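Local coordinates for protein tumor necrosis factor receptor superfamily member 16 (Rattus norvegicus, PDB 1SG1) that probably acts as a low-affinity cell-surface receptor for nerve growth factor and related neurotrophins, which it binds through its cysteine-rich repeats, at residues Glu129-His132 and Val133-Cys136. Numbering follows the deposited sequence.
Sequences EANH and VDPC
Asn131 and Asp134 are tied by two hydrogen bonds of opposite sense. The backbone N of Asp134 donates to Asn131 OD1 at 3.0 Å, tilted 23° from the carbonyl plane. In return, Asn131 ND2 donates to Asp134 OD2 over 3.0 Å, reaching the oxygen from its anti side and out of the carboxylate plane. A weak third bond, straighter but longer, brings Val133 N to the same OD1 at 3.3 Å. It closes an Asx turn over Asn131, His132 and Val133, and the stronger bond from Asp134 N carries the grip one residue further. The asparagine CG sits between the backbone N and the carbonyl carbon (chi1 52°), which swings the amide over the chain that follows. Asparagine suits this place because one flat group both accepts and donates; an alanine here would probably leave both N-H groups without this acceptor and Asp134 OD2 without its amide donor, freeing the turn to shift.

Farther out, a water donates to both Asp134 OD2 and Glu129 OE2, 4.3 Å apart, although the glutamate is poorly ordered. Val133 suits its place by branching: CG2 packs against Asn131 OD1 at 3.5 Å, the two side chains crossing at about a right angle, while CG1 approaches the His132 ring obliquely. Cys136, disulfide-bonded to Cys121, anchors the end of this surface loop.

The like-charged carboxylates would probably repel each other, which the shared water is likely to ease. Aspartate suits its place: OD2 takes amide and water, while OD1 forms a salt bridge with a basic side chain of another protein's chain.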
ATOM      1  N   GLU C 129       1.359 -23.761  14.644  1.00 53.56           N
ATOM      2  CA  GLU C 129       1.861 -23.950  13.296  1.00 54.09           C
ATOM      3  C   GLU C 129       3.210 -23.383  12.937  1.00 51.15           C
ATOM      4  O   GLU C 129       3.844 -22.648  13.705  1.00 50.42           O
ATOM      5  CB  GLU C 129       0.838 -23.408  12.304  1.00 58.74           C
ATOM      6  CG  GLU C 129      -0.534 -23.987  12.496  1.00 65.13           C
ATOM      7  CD  GLU C 129      -1.591 -23.139  11.857  1.00 70.41           C
ATOM      8  OE1 GLU C 129      -1.544 -22.984  10.616  1.00 74.20           O
ATOM      9  OE2 GLU C 129      -2.464 -22.622  12.597  1.00 73.18           O
ATOM     10  N   ALA C 130       3.629 -23.748  11.733  1.00 47.82           N
ATOM     11  CA  ALA C 130       4.905 -23.305  11.193  1.00 45.13           C
ATOM     12  C   ALA C 130       4.673 -22.243  10.096  1.00 42.08           C
ATOM     13  O   ALA C 130       4.185 -22.535   9.002  1.00 41.37           O
ATOM     14  CB  ALA C 130       5.692 -24.509  10.641  1.00 40.34           C
ATOM     15  N   ASN C 131       5.002 -21.004  10.418  1.00 37.68           N
ATOM     16  CA  ASN C 131       4.853 -19.933   9.467  1.00 35.88           C
ATOM     17  C   ASN C 131       5.549 -18.686   9.956  1.00 33.70           C
ATOM     18  O   ASN C 131       6.244 -18.707  10.957  1.00 34.04           O
ATOM     19  CB  ASN C 131       3.368 -19.665   9.178  1.00 38.63           C
ATOM     20  CG  ASN C 131       2.543 -19.471  10.430  1.00 37.78           C
ATOM     21  OD1 ASN C 131       2.772 -18.553  11.212  1.00 37.22           O
ATOM     22  ND2 ASN C 131       1.560 -20.334  10.616  1.00 41.96           N
ATOM     23  N   HIS C 132       5.378 -17.586   9.253  1.00 32.77           N
ATOM     24  CA  HIS C 132       6.032 -16.375   9.697  1.00 32.35           C
ATOM     25  C   HIS C 132       5.066 -15.226   9.911  1.00 31.54           C
ATOM     26  O   HIS C 132       5.376 -14.093   9.620  1.00 28.80           O
ATOM     27  CB  HIS C 132       7.156 -15.991   8.724  1.00 35.57           C
ATOM     28  CG  HIS C 132       6.701 -15.790   7.314  1.00 36.54           C
ATOM     29  ND1 HIS C 132       6.198 -14.592   6.857  1.00 38.11           N
ATOM     30  CD2 HIS C 132       6.644 -16.647   6.269  1.00 38.21           C
ATOM     31  CE1 HIS C 132       5.846 -14.718   5.590  1.00 36.30           C
ATOM     32  NE2 HIS C 132       6.106 -15.954   5.210  1.00 38.59           N
ATOM     33  N   VAL C 133       3.895 -15.538  10.443  1.00 30.42           N
ATOM     34  CA  VAL C 133       2.879 -14.526  10.707  1.00 32.31           C
ATOM     35  C   VAL C 133       2.237 -14.721  12.064  1.00 34.36           C
ATOM     36  O   VAL C 133       1.710 -13.774  12.644  1.00 35.39           O
ATOM     37  CB  VAL C 133       1.753 -14.544   9.646  1.00 29.97           C
ATOM     38  CG1 VAL C 133       2.313 -14.199   8.291  1.00 35.21           C
ATOM     39  CG2 VAL C 133       1.101 -15.895   9.601  1.00 33.46           C
ATOM     40  N   ASP C 134       2.288 -15.954  12.570  1.00 34.69           N
ATOM     41  CA  ASP C 134       1.668 -16.291  13.855  1.00 33.39           C
ATOM     42  C   ASP C 134       2.526 -16.147  15.086  1.00 32.54           C
ATOM     43  O   ASP C 134       3.583 -16.762  15.189  1.00 33.57           O
ATOM     44  CB  ASP C 134       1.126 -17.725  13.834  1.00 35.32           C
ATOM     45  CG  ASP C 134      -0.164 -17.851  13.060  1.00 35.43           C
ATOM     46  OD1 ASP C 134      -0.974 -16.900  13.116  1.00 42.95           O
ATOM     47  OD2 ASP C 134      -0.385 -18.897  12.419  1.00 34.16           O
ATOM     48  N   PRO C 135       2.074 -15.333  16.049  1.00 28.68           N
ATOM     49  CA  PRO C 135       2.787 -15.106  17.305  1.00 24.23           C
ATOM     50  C   PRO C 135       2.367 -16.207  18.281  1.00 23.45           C
ATOM     51  O   PRO C 135       1.385 -16.896  18.049  1.00 19.89           O
ATOM     52  CB  PRO C 135       2.300 -13.727  17.723  1.00 28.55           C
ATOM     53  CG  PRO C 135       0.881 -13.745  17.279  1.00 31.40           C
ATOM     54  CD  PRO C 135       0.912 -14.438  15.929  1.00 29.27           C
ATOM     55  N   CYS C 136       3.125 -16.397  19.358  1.00 25.24           N
ATOM     56  CA  CYS C 136       2.792 -17.418  20.347  1.00 27.25           C
ATOM     57  C   CYS C 136       1.499 -16.972  21.004  1.00 27.95           C
ATOM     58  O   CYS C 136       1.304 -15.795  21.282  1.00 30.79           O
ATOM     59  CB  CYS C 136       3.920 -17.560  21.362  1.00 27.58           C
ATOM     60  SG  CYS C 136       5.475 -18.265  20.680  1.00 31.27           S
TER
HETATM   61  O   HOH W   1      -3.278 -19.702  12.683  1.00 53.94           O